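Local coordinates for protein acetyl xylan esterase (Paenibacillus sp. R4, PDB 6AGQ) that probably removes acetyl groups from acetylated xylan and related acetyl esters, as a cold-active esterase of the alpha/beta-hydrolase clan, at residues Gly64-Pro69 with Asp129-Pro134; His93-Asn98 with Gly140-Gly145; Ile118-Gln123 with Ser151-Gln156. All coordinates share one frame; numbering follows the deposited sequence.

Contact 1. Residues Gly64-Pro69 with Asp129-Pro134; sequences GADGTP and DRAEYP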
ATOM      1  N   GLY A  64     -11.775  -5.323  41.157  1.00 24.71           N
ATOM      2  CA  GLY A  64     -10.343  -5.513  41.131  1.00 29.25           C
ATOM      3  C   GLY A  64      -9.757  -5.110  42.483  1.00 29.83           C
ATOM      4  O   GLY A  64     -10.464  -4.620  43.371  1.00 28.50           O
ATOM      5  N   ALA A  65      -8.465  -5.299  42.608  1.00 32.39           N
ATOM      6  CA  ALA A  65      -7.753  -5.008  43.840  1.00 38.12           C
ATOM      7  C   ALA A  65      -7.812  -3.537  44.203  1.00 37.24           C
ATOM      8  O   ALA A  65      -7.914  -3.236  45.381  1.00 37.04           O
ATOM      9  CB  ALA A  65      -6.309  -5.469  43.740  1.00 40.25           C
ATOM     10  N   ASP A  66      -7.830  -2.649  43.204  1.00 34.68           N
ATOM     11  CA  ASP A  66      -8.003  -1.209  43.446  1.00 37.02           C
ATOM     12  C   ASP A  66      -9.490  -0.728  43.376  1.00 35.02           C
ATOM     13  O   ASP A  66      -9.774   0.457  43.300  1.00 30.88           O
ATOM     14  CB  ASP A  66      -7.062  -0.368  42.516  1.00 38.46           C
ATOM     15  CG  ASP A  66      -7.525  -0.357  41.011  1.00 42.99           C
ATOM     16  OD1 ASP A  66      -8.446  -1.138  40.648  1.00 37.97           O
ATOM     17  OD2 ASP A  66      -6.965   0.436  40.183  1.00 43.81           O
ATOM     18  N   GLY A  67     -10.443  -1.631  43.420  1.00 31.70           N
ATOM     19  CA  GLY A  67     -11.852  -1.214  43.337  1.00 37.31           C
ATOM     20  C   GLY A  67     -12.471  -1.035  41.946  1.00 35.85           C
ATOM     21  O   GLY A  67     -13.645  -0.753  41.857  1.00 38.27           O
ATOM     22  N   THR A  68     -11.708  -1.151  40.855  1.00 34.03           N
ATOM     23  CA  THR A  68     -12.308  -1.120  39.488  1.00 32.00           C
ATOM     24  C   THR A  68     -13.371  -2.274  39.301  1.00 31.40           C
ATOM     25  O   THR A  68     -13.063  -3.409  39.585  1.00 29.72           O
ATOM     26  CB  THR A  68     -11.189  -1.319  38.435  1.00 33.21           C
ATOM     27  OG1 THR A  68     -10.090  -0.436  38.691  1.00 35.79           O
ATOM     28  CG2 THR A  68     -11.681  -1.110  37.038  1.00 31.08           C
ATOM     29  N   PRO A  69     -14.595  -1.980  38.827  1.00 31.72           N
ATOM     30  CA  PRO A  69     -15.571  -3.035  38.570  1.00 33.56           C
ATOM     31  C   PRO A  69     -15.260  -3.788  37.284  1.00 32.67           C
ATOM     32  O   PRO A  69     -15.381  -3.213  36.211  1.00 32.46           O
ATOM     33  CB  PRO A  69     -16.927  -2.273  38.435  1.00 32.04           C
ATOM     34  CG  PRO A  69     -16.551  -0.884  38.073  1.00 35.15           C
ATOM     35  CD  PRO A  69     -15.156  -0.633  38.596  1.00 34.98           C
ATOM     36  N   ASP A 129     -10.645   1.935  33.893  1.00 30.24           N
ATOM     37  CA  ASP A 129      -9.352   1.759  34.548  1.00 33.06           C
ATOM     38  C   ASP A 129      -9.164   2.834  35.591  1.00 32.21           C
ATOM     39  O   ASP A 129      -8.823   3.942  35.253  1.00 31.29           O
ATOM     40  CB  ASP A 129      -8.211   1.882  33.529  1.00 32.80           C
ATOM     41  CG  ASP A 129      -6.775   1.691  34.169  1.00 37.87           C
ATOM     42  OD1 ASP A 129      -6.667   1.129  35.300  1.00 34.27           O
ATOM     43  OD2 ASP A 129      -5.759   2.105  33.513  1.00 36.11           O
ATOM     44  N   ARG A 130      -9.299   2.483  36.856  1.00 33.90           N
ATOM     45  CA  ARG A 130      -9.200   3.468  37.941  1.00 36.66           C
ATOM     46  C   ARG A 130      -7.799   3.744  38.454  1.00 34.22           C
ATOM     47  O   ARG A 130      -7.660   4.518  39.373  1.00 35.20           O
ATOM     48  CB  ARG A 130     -10.054   3.008  39.138  1.00 42.85           C
ATOM     49  CG  ARG A 130     -11.535   2.919  38.824  1.00 49.14           C
ATOM     50  CD  ARG A 130     -12.398   3.979  39.491  1.00 53.85           C
ATOM     51  NE  ARG A 130     -13.768   3.894  38.960  1.00 57.96           N
ATOM     52  CZ  ARG A 130     -14.175   4.378  37.771  1.00 61.48           C
ATOM     53  NH1 ARG A 130     -15.447   4.233  37.398  1.00 68.37           N
ATOM     54  NH2 ARG A 130     -13.341   5.010  36.940  1.00 58.54           N
ATOM     55  N   ALA A 131      -6.768   3.084  37.916  1.00 33.64           N
ATOM     56  CA  ALA A 131      -5.413   3.243  38.440  1.00 31.07           C
ATOM     57  C   ALA A 131      -4.891   4.570  37.914  1.00 31.92           C
ATOM     58  O   ALA A 131      -5.390   5.053  36.911  1.00 29.47           O
ATOM     59  CB  ALA A 131      -4.511   2.114  38.039  1.00 30.83           C
ATOM     60  N   GLU A 132      -3.933   5.156  38.633  1.00 32.40           N
ATOM     61  CA  GLU A 132      -3.353   6.468  38.330  1.00 34.22           C
ATOM     62  C   GLU A 132      -1.939   6.220  37.927  1.00 32.06           C
ATOM     63  O   GLU A 132      -1.290   5.349  38.541  1.00 26.26           O
ATOM     64  CB  GLU A 132      -3.394   7.392  39.572  1.00 36.45           C
ATOM     65  CG  GLU A 132      -4.830   7.808  39.964  1.00 42.84           C
ATOM     66  CD  GLU A 132      -5.589   8.555  38.835  1.00 49.96           C
ATOM     67  OE1 GLU A 132      -6.830   8.706  38.896  1.00 60.21           O
ATOM     68  OE2 GLU A 132      -4.954   9.010  37.863  1.00 57.33           O
ATOM     69  N   TYR A 133      -1.476   6.978  36.908  1.00 26.38           N
ATOM     70  CA  TYR A 133      -0.147   6.843  36.383  1.00 25.15           C
ATOM     71  C   TYR A 133       0.634   8.193  36.564  1.00 27.58           C
ATOM     72  O   TYR A 133       0.044   9.280  36.540  1.00 25.26           O
ATOM     73  CB  TYR A 133      -0.187   6.334  34.937  1.00 24.68           C
ATOM     74  CG  TYR A 133      -1.049   5.106  34.758  1.00 22.81           C
ATOM     75  CD1 TYR A 133      -0.592   3.870  35.146  1.00 20.65           C
ATOM     76  CD2 TYR A 133      -2.354   5.191  34.241  1.00 22.44           C
ATOM     77  CE1 TYR A 133      -1.376   2.778  35.057  1.00 21.53           C
ATOM     78  CE2 TYR A 133      -3.153   4.062  34.121  1.00 22.88           C
ATOM     79  CZ  TYR A 133      -2.667   2.851  34.551  1.00 23.36           C
ATOM     80  OH  TYR A 133      -3.414   1.666  34.463  1.00 23.97           O
ATOM     81  N   PRO A 134       1.958   8.121  36.845  1.00 28.78           N
ATOM     82  CA  PRO A 134       2.710   9.381  37.028  1.00 29.67           C
ATOM     83  C   PRO A 134       2.851  10.266  35.808  1.00 27.90           C
ATOM     84  O   PRO A 134       3.192  11.440  35.970  1.00 30.88           O
ATOM     85  CB  PRO A 134       4.109   8.930  37.521  1.00 32.60           C
ATOM     86  CG  PRO A 134       4.170   7.448  37.358  1.00 31.95           C
ATOM     87  CD  PRO A 134       2.786   6.924  37.079  1.00 31.22           C
TER
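Thr68 and Arg130 mark the closest approach of two irregular loops, their CA atoms 5.8 Å apart, just beyond a type I beta turn, Gly64 to Gly67. Segment 64-69 joins antiparallel strands 55-63 and 69-77 as a beta hairpin; 129-134 belongs to the connection into helix 153-170. The Thr68 hydroxyl makes the meeting: OG1 lies 3.5 Å from Arg130 CB. Arg130 CG is anti to the carbonyl carbon (chi1 -63°), which takes it past the same hydroxyl. Its guanidinium leaves the contact, NH2 hydrogen-bonding to Tyr133 O of a second subunit. Beside this pair, Asp66 OD2 comes within 3.5 Å of Ala131 N, but the angle is too poor for a hydrogen bond. Ala131 N donates instead to Asp129 OD1 at 3.3 Å, forming an Asx turn inside 129-134. Asp66 builds the matching Asx turn in 64-69, where OD1 receives both Thr68 N and, at 2.7 Å, Thr68 OG1, from the same face of the carboxylate. Asp129 OD2 uses its syn lone pair to take Tyr133 OH at 2.6 Å. The two carboxylates are also near each other, Asp66 OD2 lying 4.9 Å from Asp129 OD1. Arg121 forms salt bridges to both carboxylates, joining loops whose direct contact is mostly van der Waals. A shared cation can thus join two loops: it would offset the repulsion and favour the ionised form of both aspartates.

Contact 2. Residues His93-Asn98 with Gly140-Gly145; sequences HGYSGN and GWMTLG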
ATOM      1  N   HIS A  93      -9.022 -11.739  26.754  1.00 22.79           N
ATOM      2  CA  HIS A  93      -9.268 -11.281  25.408  1.00 24.06           C
ATOM      3  C   HIS A  93      -8.071 -10.494  24.891  1.00 22.92           C
ATOM      4  O   HIS A  93      -7.186 -10.123  25.633  1.00 21.80           O
ATOM      5  CB  HIS A  93     -10.560 -10.465  25.313  1.00 22.16           C
ATOM      6  CG  HIS A  93     -10.476  -9.148  26.011  1.00 22.00           C
ATOM      7  ND1 HIS A  93      -9.725  -8.080  25.518  1.00 19.77           N
ATOM      8  CD2 HIS A  93     -11.102  -8.699  27.126  1.00 19.62           C
ATOM      9  CE1 HIS A  93      -9.877  -7.049  26.335  1.00 21.11           C
ATOM     10  NE2 HIS A  93     -10.696  -7.403  27.321  1.00 22.32           N
ATOM     11  N   GLY A  94      -8.098 -10.273  23.594  1.00 22.12           N
ATOM     12  CA  GLY A  94      -7.054  -9.570  22.852  1.00 22.25           C
ATOM     13  C   GLY A  94      -6.978  -8.081  23.038  1.00 22.36           C
ATOM     14  O   GLY A  94      -7.835  -7.446  23.633  1.00 23.43           O
ATOM     15  N   TYR A  95      -5.905  -7.507  22.539  1.00 22.98           N
ATOM     16  CA  TYR A  95      -5.609  -6.108  22.844  1.00 21.96           C
ATOM     17  C   TYR A  95      -6.657  -5.211  22.292  1.00 20.84           C
ATOM     18  O   TYR A  95      -6.883  -5.198  21.094  1.00 21.21           O
ATOM     19  CB  TYR A  95      -4.262  -5.726  22.227  1.00 24.22           C
ATOM     20  CG  TYR A  95      -3.724  -4.381  22.693  1.00 22.26           C
ATOM     21  CD1 TYR A  95      -3.143  -4.258  23.937  1.00 23.24           C
ATOM     22  CD2 TYR A  95      -3.798  -3.274  21.896  1.00 21.30           C
ATOM     23  CE1 TYR A  95      -2.581  -3.068  24.357  1.00 22.72           C
ATOM     24  CE2 TYR A  95      -3.266  -2.056  22.310  1.00 22.23           C
ATOM     25  CZ  TYR A  95      -2.631  -1.972  23.541  1.00 22.99           C
ATOM     26  OH  TYR A  95      -2.110  -0.790  24.026  1.00 20.99           O
ATOM     27  N   SER A  96      -7.258  -4.397  23.155  1.00 23.02           N
ATOM     28  CA  SER A  96      -8.343  -3.412  22.779  1.00 24.39           C
ATOM     29  C   SER A  96      -9.734  -3.996  22.826  1.00 25.12           C
ATOM     30  O   SER A  96     -10.700  -3.254  22.684  1.00 23.84           O
ATOM     31  CB  SER A  96      -8.114  -2.726  21.438  1.00 25.81           C
ATOM     32  OG  SER A  96      -8.481  -3.553  20.339  1.00 25.87           O
ATOM     33  N   GLY A  97      -9.849  -5.311  23.074  1.00 23.44           N
ATOM     34  CA  GLY A  97     -11.139  -5.987  22.939  1.00 22.60           C
ATOM     35  C   GLY A  97     -11.962  -5.912  24.196  1.00 22.25           C
ATOM     36  O   GLY A  97     -11.941  -4.930  24.916  1.00 20.36           O
ATOM     37  N   ASN A  98     -12.714  -6.972  24.465  1.00 22.96           N
ATOM     38  CA  ASN A  98     -13.622  -6.982  25.600  1.00 21.91           C
ATOM     39  C   ASN A  98     -14.127  -8.420  25.801  1.00 20.29           C
ATOM     40  O   ASN A  98     -13.692  -9.311  25.111  1.00 19.38           O
ATOM     41  CB  ASN A  98     -14.762  -6.037  25.326  1.00 21.71           C
ATOM     42  CG  ASN A  98     -15.456  -6.349  24.044  1.00 22.73           C
ATOM     43  OD1 ASN A  98     -15.861  -7.505  23.792  1.00 19.76           O
ATOM     44  ND2 ASN A  98     -15.655  -5.319  23.229  1.00 21.69           N
ATOM     45  N   GLY A 140      -3.177   3.980  23.630  1.00 27.14           N
ATOM     46  CA  GLY A 140      -3.131   2.585  24.121  1.00 25.96           C
ATOM     47  C   GLY A 140      -2.788   2.481  25.597  1.00 24.83           C
ATOM     48  O   GLY A 140      -2.921   3.432  26.342  1.00 30.67           O
ATOM     49  N   TRP A 141      -2.312   1.334  26.021  1.00 24.44           N
ATOM     50  CA  TRP A 141      -2.110   1.033  27.443  1.00 24.61           C
ATOM     51  C   TRP A 141      -0.718   0.503  27.771  1.00 23.35           C
ATOM     52  O   TRP A 141      -0.349   0.547  28.932  1.00 25.30           O
ATOM     53  CB  TRP A 141      -3.211   0.027  27.919  1.00 27.08           C
ATOM     54  CG  TRP A 141      -4.581   0.545  27.632  1.00 24.56           C
ATOM     55  CD1 TRP A 141      -5.241   1.465  28.355  1.00 26.05           C
ATOM     56  CD2 TRP A 141      -5.389   0.281  26.489  1.00 22.97           C
ATOM     57  NE1 TRP A 141      -6.442   1.741  27.783  1.00 26.98           N
ATOM     58  CE2 TRP A 141      -6.542   1.046  26.615  1.00 24.88           C
ATOM     59  CE3 TRP A 141      -5.257  -0.541  25.387  1.00 24.29           C
ATOM     60  CZ2 TRP A 141      -7.561   1.019  25.680  1.00 25.51           C
ATOM     61  CZ3 TRP A 141      -6.250  -0.562  24.453  1.00 22.56           C
ATOM     62  CH2 TRP A 141      -7.398   0.210  24.599  1.00 21.82           C
ATOM     63  N   MET A 142       0.071   0.099  26.777  1.00 23.46           N
ATOM     64  CA  MET A 142       1.410  -0.546  27.006  1.00 24.22           C
ATOM     65  C   MET A 142       2.447   0.339  27.718  1.00 24.30           C
ATOM     66  O   MET A 142       3.446  -0.196  28.258  1.00 26.31           O
ATOM     67  CB  MET A 142       2.105  -0.879  25.667  1.00 27.01           C
ATOM     68  CG  MET A 142       1.437  -1.858  24.733  1.00 33.42           C
ATOM     69  SD  MET A 142       1.129  -3.436  25.533  1.00 33.31           S
ATOM     70  CE  MET A 142       2.835  -4.010  25.568  1.00 37.00           C
ATOM     71  N   THR A 143       2.296   1.660  27.638  1.00 21.93           N
ATOM     72  CA  THR A 143       3.321   2.606  28.183  1.00 24.20           C
ATOM     73  C   THR A 143       2.892   3.325  29.478  1.00 23.51           C
ATOM     74  O   THR A 143       3.631   4.104  30.047  1.00 24.25           O
ATOM     75  CB  THR A 143       3.720   3.625  27.121  1.00 24.15           C
ATOM     76  OG1 THR A 143       2.597   4.461  26.852  1.00 24.64           O
ATOM     77  CG2 THR A 143       4.089   2.944  25.841  1.00 25.53           C
ATOM     78  N   LEU A 144       1.692   3.028  29.960  1.00 24.40           N
ATOM     79  CA  LEU A 144       1.207   3.659  31.202  1.00 24.18           C
ATOM     80  C   LEU A 144       1.957   3.104  32.397  1.00 21.98           C
ATOM     81  O   LEU A 144       1.949   1.889  32.621  1.00 19.34           O
ATOM     82  CB  LEU A 144      -0.258   3.478  31.369  1.00 23.68           C
ATOM     83  CG  LEU A 144      -1.075   4.134  30.276  1.00 27.06           C
ATOM     84  CD1 LEU A 144      -2.484   3.642  30.434  1.00 27.23           C
ATOM     85  CD2 LEU A 144      -1.007   5.658  30.395  1.00 29.29           C
ATOM     86  N   GLY A 145       2.674   4.004  33.084  1.00 18.72           N
ATOM     87  CA  GLY A 145       3.473   3.635  34.268  1.00 20.40           C
ATOM     88  C   GLY A 145       4.704   2.806  33.952  1.00 20.63           C
ATOM     89  O   GLY A 145       5.201   2.066  34.812  1.00 22.69           O
TER
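Tyr95, in the loop that follows strand 86-92, meets Trp141; in alpha/beta-hydrolases this loop commonly supplies part of the oxyanion hole. Tyr95 belongs to a type II beta turn, Gly94 to Gly97, and its CG is anti to the backbone N (chi1 -169°). Its hydroxyl reaches the other loop, where Trp141 N donates to Tyr95 OH at 2.9 Å along a nearly straight line (165°). Tyr95 OH also rests 3.5 Å from Gly140 CA, close packing for which a residue lacking a side chain is well suited. The rings form a T-shaped pair: the edge of the Trp141 six-membered ring points at the face of Tyr95, with centroids 5.3 Å apart and planes at 66°. Within it, Trp141 CE3 approaches Tyr95 CZ to 3.5 Å, while CZ3 lies above the tyrosine face, offset toward the rim. Trp141 CZ3 also touches Ser96 CA. Met142 adds an oblique Met-aromatic contact, SD 3.9 Å from Tyr95 CE1. Glu228 accepts from Met142 N and makes a weak hydrogen bond with Tyr95 OH. The phenol is therefore fixed by polar contacts at its hydroxyl and by indole and sulfur packing around its ring, which ties the Tyr95 turn to the Gly140-Gly145 loop.

Contact 3. Residues Ile118-Gln123 with Ser151-Gln156; sequences IDVRGQ and SYYYKQ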
ATOM      1  N   ILE A 118     -13.886 -12.173  30.714  1.00 24.78           N
ATOM      2  CA  ILE A 118     -13.804 -10.867  31.367  1.00 27.87           C
ATOM      3  C   ILE A 118     -13.227  -9.751  30.474  1.00 25.87           C
ATOM      4  O   ILE A 118     -12.475 -10.018  29.568  1.00 25.58           O
ATOM      5  CB  ILE A 118     -12.901 -10.950  32.645  1.00 32.35           C
ATOM      6  CG1 ILE A 118     -11.467 -11.344  32.298  1.00 31.08           C
ATOM      7  CG2 ILE A 118     -13.477 -11.956  33.657  1.00 33.96           C
ATOM      8  CD1 ILE A 118     -10.545 -11.259  33.485  1.00 34.95           C
ATOM      9  N   ASP A 119     -13.649  -8.522  30.710  1.00 27.55           N
ATOM     10  CA  ASP A 119     -12.980  -7.318  30.217  1.00 27.64           C
ATOM     11  C   ASP A 119     -11.592  -7.093  30.877  1.00 30.56           C
ATOM     12  O   ASP A 119     -11.437  -7.284  32.054  1.00 33.13           O
ATOM     13  CB  ASP A 119     -13.773  -6.114  30.581  1.00 28.58           C
ATOM     14  CG  ASP A 119     -15.102  -5.923  29.772  1.00 31.03           C
ATOM     15  OD1 ASP A 119     -15.320  -6.515  28.666  1.00 30.29           O
ATOM     16  OD2 ASP A 119     -15.900  -5.087  30.278  1.00 30.63           O
ATOM     17  N   VAL A 120     -10.643  -6.564  30.102  1.00 35.12           N
ATOM     18  CA  VAL A 120      -9.348  -6.087  30.548  1.00 32.12           C
ATOM     19  C   VAL A 120      -9.584  -4.594  30.729  1.00 33.92           C
ATOM     20  O   VAL A 120     -10.142  -3.941  29.861  1.00 35.92           O
ATOM     21  CB  VAL A 120      -8.231  -6.309  29.491  1.00 33.13           C
ATOM     22  CG1 VAL A 120      -6.907  -5.682  29.944  1.00 34.07           C
ATOM     23  CG2 VAL A 120      -8.048  -7.777  29.188  1.00 30.41           C
ATOM     24  N   ARG A 121      -9.199  -4.095  31.889  1.00 30.48           N
ATOM     25  CA  ARG A 121      -9.534  -2.784  32.354  1.00 29.88           C
ATOM     26  C   ARG A 121      -9.191  -1.586  31.419  1.00 26.73           C
ATOM     27  O   ARG A 121      -8.100  -1.466  30.879  1.00 24.69           O
ATOM     28  CB  ARG A 121      -8.926  -2.597  33.735  1.00 32.45           C
ATOM     29  CG  ARG A 121      -7.422  -2.750  33.740  1.00 34.30           C
ATOM     30  CD  ARG A 121      -6.839  -2.063  34.926  1.00 33.56           C
ATOM     31  NE  ARG A 121      -7.380  -2.683  36.126  1.00 35.26           N
ATOM     32  CZ  ARG A 121      -7.479  -2.075  37.300  1.00 34.50           C
ATOM     33  NH1 ARG A 121      -7.943  -2.759  38.337  1.00 29.02           N
ATOM     34  NH2 ARG A 121      -7.081  -0.793  37.424  1.00 37.18           N
ATOM     35  N   GLY A 122     -10.182  -0.761  31.110  1.00 22.68           N
ATOM     36  CA  GLY A 122      -9.913   0.365  30.252  1.00 20.76           C
ATOM     37  C   GLY A 122      -9.940   0.078  28.780  1.00 20.55           C
ATOM     38  O   GLY A 122      -9.791   0.998  28.022  1.00 19.93           O
ATOM     39  N   GLN A 123     -10.130  -1.168  28.339  1.00 20.84           N
ATOM     40  CA  GLN A 123     -10.102  -1.428  26.910  1.00 23.29           C
ATOM     41  C   GLN A 123     -11.493  -1.296  26.245  1.00 23.80           C
ATOM     42  O   GLN A 123     -12.289  -0.522  26.716  1.00 30.26           O
ATOM     43  CB  GLN A 123      -9.370  -2.705  26.607  1.00 23.07           C
ATOM     44  CG  GLN A 123      -7.955  -2.611  27.150  1.00 24.43           C
ATOM     45  CD  GLN A 123      -7.068  -3.762  26.748  1.00 20.84           C
ATOM     46  OE1 GLN A 123      -7.449  -4.582  25.932  1.00 22.24           O
ATOM     47  NE2 GLN A 123      -5.882  -3.828  27.336  1.00 20.21           N
ATOM     48  N   SER A 151       3.636   0.729  39.487  1.00 32.50           N
ATOM     49  CA  SER A 151       2.500   1.499  38.916  1.00 33.03           C
ATOM     50  C   SER A 151       2.174   1.167  37.446  1.00 29.99           C
ATOM     51  O   SER A 151       1.335   1.835  36.815  1.00 27.75           O
ATOM     52  CB  SER A 151       2.805   3.014  39.057  1.00 36.54           C
ATOM     53  OG  SER A 151       3.919   3.361  38.251  1.00 45.09           O
ATOM     54  N   TYR A 152       2.819   0.122  36.902  1.00 25.98           N
ATOM     55  CA  TYR A 152       2.668  -0.203  35.504  1.00 25.30           C
ATOM     56  C   TYR A 152       1.280  -0.813  35.171  1.00 25.33           C
ATOM     57  O   TYR A 152       0.836  -1.707  35.885  1.00 21.89           O
ATOM     58  CB  TYR A 152       3.780  -1.125  35.077  1.00 23.42           C
ATOM     59  CG  TYR A 152       3.701  -1.554  33.617  1.00 22.57           C
ATOM     60  CD1 TYR A 152       3.846  -0.614  32.620  1.00 20.99           C
ATOM     61  CD2 TYR A 152       3.481  -2.910  33.256  1.00 21.34           C
ATOM     62  CE1 TYR A 152       3.799  -0.980  31.307  1.00 22.31           C
ATOM     63  CE2 TYR A 152       3.405  -3.287  31.921  1.00 23.08           C
ATOM     64  CZ  TYR A 152       3.545  -2.305  30.944  1.00 23.19           C
ATOM     65  OH  TYR A 152       3.501  -2.620  29.590  1.00 23.65           O
ATOM     66  N   TYR A 153       0.631  -0.341  34.085  1.00 22.85           N
ATOM     67  CA  TYR A 153      -0.690  -0.878  33.630  1.00 22.56           C
ATOM     68  C   TYR A 153      -0.987  -2.369  33.891  1.00 23.19           C
ATOM     69  O   TYR A 153      -2.041  -2.756  34.456  1.00 22.38           O
ATOM     70  CB  TYR A 153      -0.825  -0.644  32.132  1.00 26.72           C
ATOM     71  CG  TYR A 153      -2.109  -1.107  31.527  1.00 23.81           C
ATOM     72  CD1 TYR A 153      -3.301  -0.400  31.758  1.00 26.03           C
ATOM     73  CD2 TYR A 153      -2.145  -2.222  30.758  1.00 23.33           C
ATOM     74  CE1 TYR A 153      -4.507  -0.809  31.215  1.00 24.95           C
ATOM     75  CE2 TYR A 153      -3.332  -2.661  30.212  1.00 23.73           C
ATOM     76  CZ  TYR A 153      -4.520  -1.952  30.456  1.00 24.98           C
ATOM     77  OH  TYR A 153      -5.690  -2.377  29.921  1.00 21.04           O
ATOM     78  N   TYR A 154      -0.039  -3.227  33.543  1.00 24.47           N
ATOM     79  CA  TYR A 154      -0.319  -4.658  33.608  1.00 24.77           C
ATOM     80  C   TYR A 154      -0.246  -5.206  34.997  1.00 25.71           C
ATOM     81  O   TYR A 154      -0.659  -6.368  35.181  1.00 24.89           O
ATOM     82  CB  TYR A 154       0.454  -5.518  32.570  1.00 24.48           C
ATOM     83  CG  TYR A 154      -0.124  -5.435  31.143  1.00 22.89           C
ATOM     84  CD1 TYR A 154      -1.299  -6.131  30.787  1.00 21.14           C
ATOM     85  CD2 TYR A 154       0.546  -4.712  30.144  1.00 22.65           C
ATOM     86  CE1 TYR A 154      -1.847  -6.038  29.509  1.00 23.28           C
ATOM     87  CE2 TYR A 154       0.051  -4.651  28.844  1.00 23.96           C
ATOM     88  CZ  TYR A 154      -1.143  -5.297  28.524  1.00 23.78           C
ATOM     89  OH  TYR A 154      -1.619  -5.222  27.260  1.00 24.49           O
ATOM     90  N   LYS A 155       0.174  -4.419  35.994  1.00 22.06           N
ATOM     91  CA  LYS A 155       0.133  -4.950  37.340  1.00 24.57           C
ATOM     92  C   LYS A 155      -1.310  -5.217  37.790  1.00 25.42           C
ATOM     93  O   LYS A 155      -1.642  -6.322  38.106  1.00 27.88           O
ATOM     94  CB  LYS A 155       0.836  -4.065  38.349  1.00 25.80           C
ATOM     95  CG  LYS A 155       0.928  -4.705  39.722  1.00 27.90           C
ATOM     96  CD  LYS A 155       1.539  -3.758  40.766  1.00 30.31           C
ATOM     97  CE  LYS A 155       0.497  -3.186  41.671  1.00 32.31           C
ATOM     98  NZ  LYS A 155       1.122  -2.144  42.521  1.00 35.31           N
ATOM     99  N   GLN A 156      -2.149  -4.199  37.811  1.00 23.77           N
ATOM    100  CA  GLN A 156      -3.524  -4.375  38.153  1.00 25.21           C
ATOM    101  C   GLN A 156      -4.263  -5.270  37.143  1.00 26.90           C
ATOM    102  O   GLN A 156      -5.162  -6.024  37.557  1.00 24.06           O
ATOM    103  CB  GLN A 156      -4.250  -3.025  38.342  1.00 26.59           C
ATOM    104  CG  GLN A 156      -3.903  -2.343  39.656  1.00 28.92           C
ATOM    105  CD  GLN A 156      -4.534  -3.028  40.869  1.00 33.05           C
ATOM    106  OE1 GLN A 156      -5.608  -3.627  40.775  1.00 36.37           O
ATOM    107  NE2 GLN A 156      -3.847  -2.976  41.995  1.00 35.94           N
TER
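Tyr153 OH donates to Arg121 O at 2.7 Å, lying in the carbonyl plane with a C=O...donor angle of 155°. Tyr153 OH in turn accepts from Gln123 NE2 at 3.0 Å, so one buried hydroxyl both gives and receives. Both partners sit at the edge of the phenol, and the Gln123 amide is only 13° from coplanar with the ring. Gln123 has further duties: its OE1 accepts from Ser96 N and its NE2 also bonds to Gln186 OE1. The Arg121 side chain reaches the helix: its CG occupies the crowded position between backbone N and carbonyl carbon (chi1 59°), the chain bends at chi3, where NE is set, and the guanidinium lies against Gln156. There Gln156 CB lies 3.5 Å above the guanidinium plane, over its centre. Arg121 NH1 and Gln156 OE1 are also near each other, but the angle is poor; the charge is met by salt bridges to Asp129, Asp160 and Asp66. Packing completes the contact. Val120 CG1 touches Tyr153 OH at 3.5 Å, the two side chains crossing at about a right angle. Within 151-156, Tyr153 CD2 stands over the centre of the Tyr154 ring. From outside the contact, the Trp141 ring stacks with Tyr153. Positive phi at Gly122 lets Val120 to Gln123 close a type II beta turn, with the Arg121 carbonyl and the Gln123 side-chain amide beside the same phenol hydroxyl. Arg121-Gly122-Gln123 matches the Arg-Gly-Gln signature of carbohydrate esterase family 7, here packed against the start of helix 153-170 of the alpha/beta-hydrolase fold.

In the fold
From the N terminus, the chain passes the first segments of all three contacts before the second ones: 64-69 in the turn between strands 55-63 and 69-77; then 93-98 after strand 86-92; then 118-123 at the end of strand 114-118. The partners 129-134, 140-145 and 151-156 follow in the same order along the single long connection into helix 153-170. Each contact closes a loop, and every pair of loops crosses rather than nests. Contact 3 lies nearest the others, its centre about 8 Å from that of contact 1 and about 7 Å from that of contact 2. Together they fasten the long connection to three strand ends of the central sheet, and all three also touch the second subunit.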